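Local coordinates for protein kallikrein-10 (Homo sapiens, PDB 5LPE) that is a secreted, zymogen-like serine peptidase of the kallikrein subfamily that is inhibited by zinc and has a tumour-suppressor role in breast and prostate cancer, at residues Leu114-Arg119 with Trp226-Ile231; Ser149-Leu154 with Gly189-Asp194. All coordinates share one frame; numbering follows the deposited sequence.

Contact 1 of 2, residues Leu114-Arg119 with Trp226-Ile231; sequences LQLPYR and WINKVI
Leu116, in the connection between strands 97-101 and 126-131, reaches the helix 224-230 with its two methyls alone. The bond from CA to CB heads toward the helix, yet CB itself stays 6.0 Å from Ile227 CG2. With chi1 at -70°, CG lies beside the backbone N and anti to the carbonyl carbon, which carries the branch point on to 5.0 Å from the same Ile227 CG2. There the fork opens: CD1 comes within 4.3 Å of Ile227 CG2 and CD2 within 4.4 Å, leaving the isoleucine methyl set almost evenly before the two prongs. CD1 also passes the amide of Asn228, 4.1 Å from OD1; these two side chains run alongside one another in opposite senses, and this is a van der Waals contact without a hydrogen bond. OD1 has a polar partner of its own, a weak hydrogen bond with Ser233 OG beyond the helix. The residue types fit their places. Leucine bridges a wide backbone separation, 9.3 Å between Leu116 CA and Ile227 CA, and offers only hydrocarbon. Ile227, buried, is branched, so CG2 can face Leu116 while the side chain also packs on Leu40 and Ile220. Asn228, partly exposed, puts an amide where the apolar patch gives way to the surface. Val34 lies against Leu116 and also against Ile231, linking the patch to strand 26-35. Such a C-terminal helix, seated against the first barrel and the inter-barrel connection, is characteristic of the chymotrypsin fold of S1 peptidases.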
# COMPACT_ATOMS: atom_id res chain seq x y z
N LEU A 114 2.14 -9.05 6.59
CA LEU A 114 3.28 -8.87 5.70
C LEU A 114 4.49 -8.38 6.51
O LEU A 114 4.40 -7.36 7.20
CB LEU A 114 2.95 -7.88 4.58
CG LEU A 114 3.48 -7.99 3.14
CD1 LEU A 114 3.47 -6.59 2.52
CD2 LEU A 114 4.81 -8.72 2.97
N GLN A 115 5.59 -9.14 6.44
CA GLN A 115 6.81 -8.73 7.11
C GLN A 115 7.16 -7.29 6.72
O GLN A 115 7.15 -6.95 5.54
CB GLN A 115 7.94 -9.69 6.73
CG GLN A 115 9.26 -9.47 7.46
CD GLN A 115 10.34 -10.37 6.94
OE1 GLN A 115 11.19 -10.84 7.70
NE2 GLN A 115 10.34 -10.61 5.63
N LEU A 116 7.41 -6.45 7.72
CA LEU A 116 7.86 -5.08 7.53
C LEU A 116 9.30 -5.02 7.02
O LEU A 116 10.07 -5.96 7.20
CB LEU A 116 7.72 -4.34 8.85
CG LEU A 116 6.29 -4.07 9.30
CD1 LEU A 116 6.23 -3.78 10.78
CD2 LEU A 116 5.68 -2.96 8.44
N PRO A 117 9.70 -3.94 6.35
CA PRO A 117 11.07 -3.86 5.83
C PRO A 117 12.07 -3.80 6.97
O PRO A 117 11.90 -3.03 7.92
CB PRO A 117 11.08 -2.56 5.01
CG PRO A 117 10.08 -1.72 5.66
CD PRO A 117 8.97 -2.68 6.11
N TYR A 118 13.10 -4.64 6.88
CA TYR A 118 14.28 -4.58 7.73
C TYR A 118 15.44 -3.84 7.06
O TYR A 118 16.55 -3.80 7.60
CB TYR A 118 14.69 -6.00 8.15
CG TYR A 118 14.95 -6.94 7.01
CD1 TYR A 118 13.92 -7.64 6.40
CD2 TYR A 118 16.24 -7.13 6.53
CE1 TYR A 118 14.17 -8.50 5.37
CE2 TYR A 118 16.49 -7.99 5.49
CZ TYR A 118 15.46 -8.67 4.92
OH TYR A 118 15.73 -9.54 3.88
N ARG A 119 15.18 -3.22 5.91
CA ARG A 119 16.17 -2.79 4.94
C ARG A 119 15.43 -1.99 3.87
O ARG A 119 14.23 -2.18 3.67
CB ARG A 119 16.83 -4.04 4.33
CG ARG A 119 18.12 -3.92 3.55
CD ARG A 119 18.41 -5.28 2.85
NE ARG A 119 17.35 -5.66 1.90
CZ ARG A 119 17.15 -5.07 0.72
NH1 ARG A 119 17.94 -4.07 0.35
NH2 ARG A 119 16.17 -5.47 -0.09
N TRP A 226 8.25 4.91 13.84
CA TRP A 226 6.87 5.25 14.15
C TRP A 226 5.96 4.03 14.07
O TRP A 226 5.16 3.81 14.97
CB TRP A 226 6.39 6.37 13.21
CG TRP A 226 4.94 6.69 13.34
CD1 TRP A 226 4.34 7.39 14.35
CD2 TRP A 226 3.90 6.36 12.41
NE1 TRP A 226 2.99 7.50 14.11
CE2 TRP A 226 2.69 6.88 12.93
CE3 TRP A 226 3.86 5.67 11.20
CZ2 TRP A 226 1.47 6.72 12.28
CZ3 TRP A 226 2.65 5.52 10.56
CH2 TRP A 226 1.47 6.04 11.10
N ILE A 227 6.10 3.22 13.02
CA ILE A 227 5.16 2.11 12.80
C ILE A 227 5.22 1.11 13.96
O ILE A 227 4.19 0.63 14.43
CB ILE A 227 5.43 1.41 11.46
CG1 ILE A 227 5.12 2.34 10.30
CG2 ILE A 227 4.58 0.14 11.33
CD1 ILE A 227 5.20 1.66 8.97
N ASN A 228 6.42 0.79 14.41
CA ASN A 228 6.55 -0.13 15.53
C ASN A 228 6.03 0.48 16.81
O ASN A 228 5.58 -0.24 17.71
CB ASN A 228 8.00 -0.57 15.67
CG ASN A 228 8.35 -1.68 14.71
OD1 ASN A 228 7.55 -2.59 14.49
ND2 ASN A 228 9.55 -1.61 14.12
N LYS A 229 6.05 1.81 16.91
CA LYS A 229 5.66 2.46 18.15
C LYS A 229 4.14 2.53 18.31
O LYS A 229 3.64 2.30 19.41
CB LYS A 229 6.28 3.86 18.23
CG LYS A 229 5.98 4.57 19.54
CD LYS A 229 6.97 5.67 19.83
CE LYS A 229 6.54 7.02 19.24
NZ LYS A 229 7.70 7.97 19.19
N VAL A 230 3.39 2.81 17.25
CA VAL A 230 1.94 2.86 17.43
C VAL A 230 1.37 1.45 17.51
O VAL A 230 0.47 1.17 18.32
CB VAL A 230 1.23 3.72 16.35
CG1 VAL A 230 2.21 4.42 15.42
CG2 VAL A 230 0.22 2.95 15.57
N ILE A 231 1.90 0.52 16.71
CA ILE A 231 1.51 -0.87 16.84
C ILE A 231 1.87 -1.41 18.23
O ILE A 231 1.36 -2.47 18.63
CB ILE A 231 2.13 -1.65 15.66
CG1 ILE A 231 1.64 -1.06 14.35
CG2 ILE A 231 1.74 -3.13 15.65
CD1 ILE A 231 2.22 -1.76 13.17

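Contact 2 of 2, residues Ser149-Leu154 with Gly189-Asp194; sequences SSITIL and GPLVCD
The first torsion of Leu191, 179°, sets CG opposite the backbone N and extends its fork toward strand 147-153, while Ile153 places CG1 beside its own N, and a second torsion of -66° then turns CD1 toward the leucine. The two leucine methyls divide the opposite strand between them: CD1 approaches Ile151 CG2 at 3.6 Å, and CD2 approaches Ile153 CD1 at 4.0 Å. In both pairs the side chains cross at a slant. Ile153 CD1 has a further neighbour in Cys193 SG, 4.4 Å away, so its methyl lies by both the leucine and the sulfur. That sulfur is joined in a disulfide to Cys127 of strand 126-131, which gives the apolar cluster a covalent tie.

No hydrogen bond joins the two segments, for these strands are not sheet neighbours. Their axes come no closer than 8.7 Å and make an angle of 77°, a gap that branched aliphatic chains can fill from both sides. All four touching residues are buried, and leucine, isoleucine and half-cystine leave no polar group there in need of a partner. Ala174 of strand 171-176 touches both Ile151 and Leu191, its small side chain taking little room beside larger neighbours, and Gln198 borders Leu191 and Cys193. Packing of this kind, directed inward between non-adjacent strands, forms the hydrophobic core of the second six-stranded antiparallel barrel in trypsin-like proteases.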
# COMPACT_ATOMS: atom_id res chain seq x y z
N SER A 149 1.43 -7.13 -10.97
CA SER A 149 2.28 -6.47 -11.95
C SER A 149 3.64 -6.26 -11.30
O SER A 149 3.71 -5.81 -10.15
CB SER A 149 1.71 -5.13 -12.41
OG SER A 149 0.30 -5.17 -12.55
N SER A 150 4.69 -6.60 -12.03
CA SER A 150 6.04 -6.38 -11.53
C SER A 150 6.43 -4.93 -11.76
O SER A 150 5.94 -4.26 -12.67
CB SER A 150 7.03 -7.34 -12.19
OG SER A 150 6.88 -7.31 -13.59
N ILE A 151 7.30 -4.44 -10.90
CA ILE A 151 7.60 -3.02 -10.87
C ILE A 151 9.08 -2.88 -10.58
O ILE A 151 9.66 -3.69 -9.86
CB ILE A 151 6.71 -2.28 -9.83
CG1 ILE A 151 6.02 -1.07 -10.45
CG2 ILE A 151 7.52 -1.86 -8.64
CD1 ILE A 151 4.79 -0.59 -9.71
N THR A 152 9.66 -1.82 -11.13
CA THR A 152 11.08 -1.56 -11.02
C THR A 152 11.30 -0.31 -10.20
O THR A 152 10.81 0.76 -10.56
CB THR A 152 11.73 -1.40 -12.40
OG1 THR A 152 11.48 -2.59 -13.18
CG2 THR A 152 13.22 -1.16 -12.28
N ILE A 153 12.02 -0.43 -9.09
CA ILE A 153 12.33 0.76 -8.32
C ILE A 153 13.18 1.67 -9.18
O ILE A 153 14.21 1.26 -9.73
CB ILE A 153 13.04 0.41 -7.00
CG1 ILE A 153 12.24 -0.58 -6.15
CG2 ILE A 153 13.33 1.69 -6.22
CD1 ILE A 153 10.94 -0.04 -5.65
N LEU A 154 12.75 2.90 -9.33
CA LEU A 154 13.53 3.92 -10.01
C LEU A 154 14.28 4.73 -8.96
O LEU A 154 14.09 4.56 -7.76
CB LEU A 154 12.64 4.82 -10.86
CG LEU A 154 11.76 4.10 -11.87
CD1 LEU A 154 10.99 5.12 -12.70
CD2 LEU A 154 12.60 3.18 -12.76
N GLY A 189 -2.55 0.68 -1.42
CA GLY A 189 -2.03 -0.61 -1.78
C GLY A 189 -0.58 -0.79 -1.53
O GLY A 189 0.14 0.15 -1.55
N PRO A 190 -0.16 -2.03 -1.27
CA PRO A 190 1.27 -2.27 -0.99
C PRO A 190 2.15 -2.41 -2.23
O PRO A 190 1.73 -2.92 -3.26
CB PRO A 190 1.24 -3.58 -0.19
CG PRO A 190 -0.02 -4.27 -0.59
CD PRO A 190 -1.00 -3.23 -1.05
N LEU A 191 3.40 -2.01 -2.08
CA LEU A 191 4.48 -2.42 -2.98
C LEU A 191 5.34 -3.42 -2.23
O LEU A 191 5.96 -3.09 -1.21
CB LEU A 191 5.30 -1.22 -3.45
CG LEU A 191 6.48 -1.48 -4.40
CD1 LEU A 191 6.58 -0.43 -5.45
CD2 LEU A 191 7.75 -1.48 -3.62
N VAL A 192 5.38 -4.66 -2.71
CA VAL A 192 6.14 -5.73 -2.08
C VAL A 192 7.42 -5.95 -2.88
O VAL A 192 7.39 -5.96 -4.12
CB VAL A 192 5.29 -7.01 -2.00
CG1 VAL A 192 6.02 -8.11 -1.23
CG2 VAL A 192 3.92 -6.72 -1.38
N CYS A 193 8.56 -6.09 -2.19
CA CYS A 193 9.82 -6.51 -2.79
C CYS A 193 10.39 -7.67 -1.99
O CYS A 193 10.72 -7.49 -0.81
CB CYS A 193 10.85 -5.38 -2.84
SG CYS A 193 10.27 -3.78 -3.38
N ASP A 194 10.56 -8.82 -2.63
CA ASP A 194 11.05 -10.03 -1.97
C ASP A 194 10.24 -10.33 -0.70
O ASP A 194 10.79 -10.60 0.38
CB ASP A 194 12.55 -9.93 -1.66
CG ASP A 194 13.29 -11.25 -1.89
OD1 ASP A 194 12.61 -12.29 -1.90
OD2 ASP A 194 14.55 -11.25 -2.04

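In the fold
From the N terminus the chain first builds the barrel of strands 18-23 to 97-101, then runs through the connection 114-119 into the second barrel. Contact 2 closes the shorter loop, bringing strand 190-193 back to strand 147-153 across the second barrel's interior. Contact 1 closes the longer one: when that barrel is complete, the C-terminal helix returns to the connection and the first barrel. Contact 2 therefore lies wholly within the span of contact 1, and the loops do not cross. Their centres are 18 Å apart, yet they touch where Leu114 CD1 meets Val192 CG2 at 3.9 Å. The Cys120-Cys221 disulfide bridges nearly the same span as contact 1.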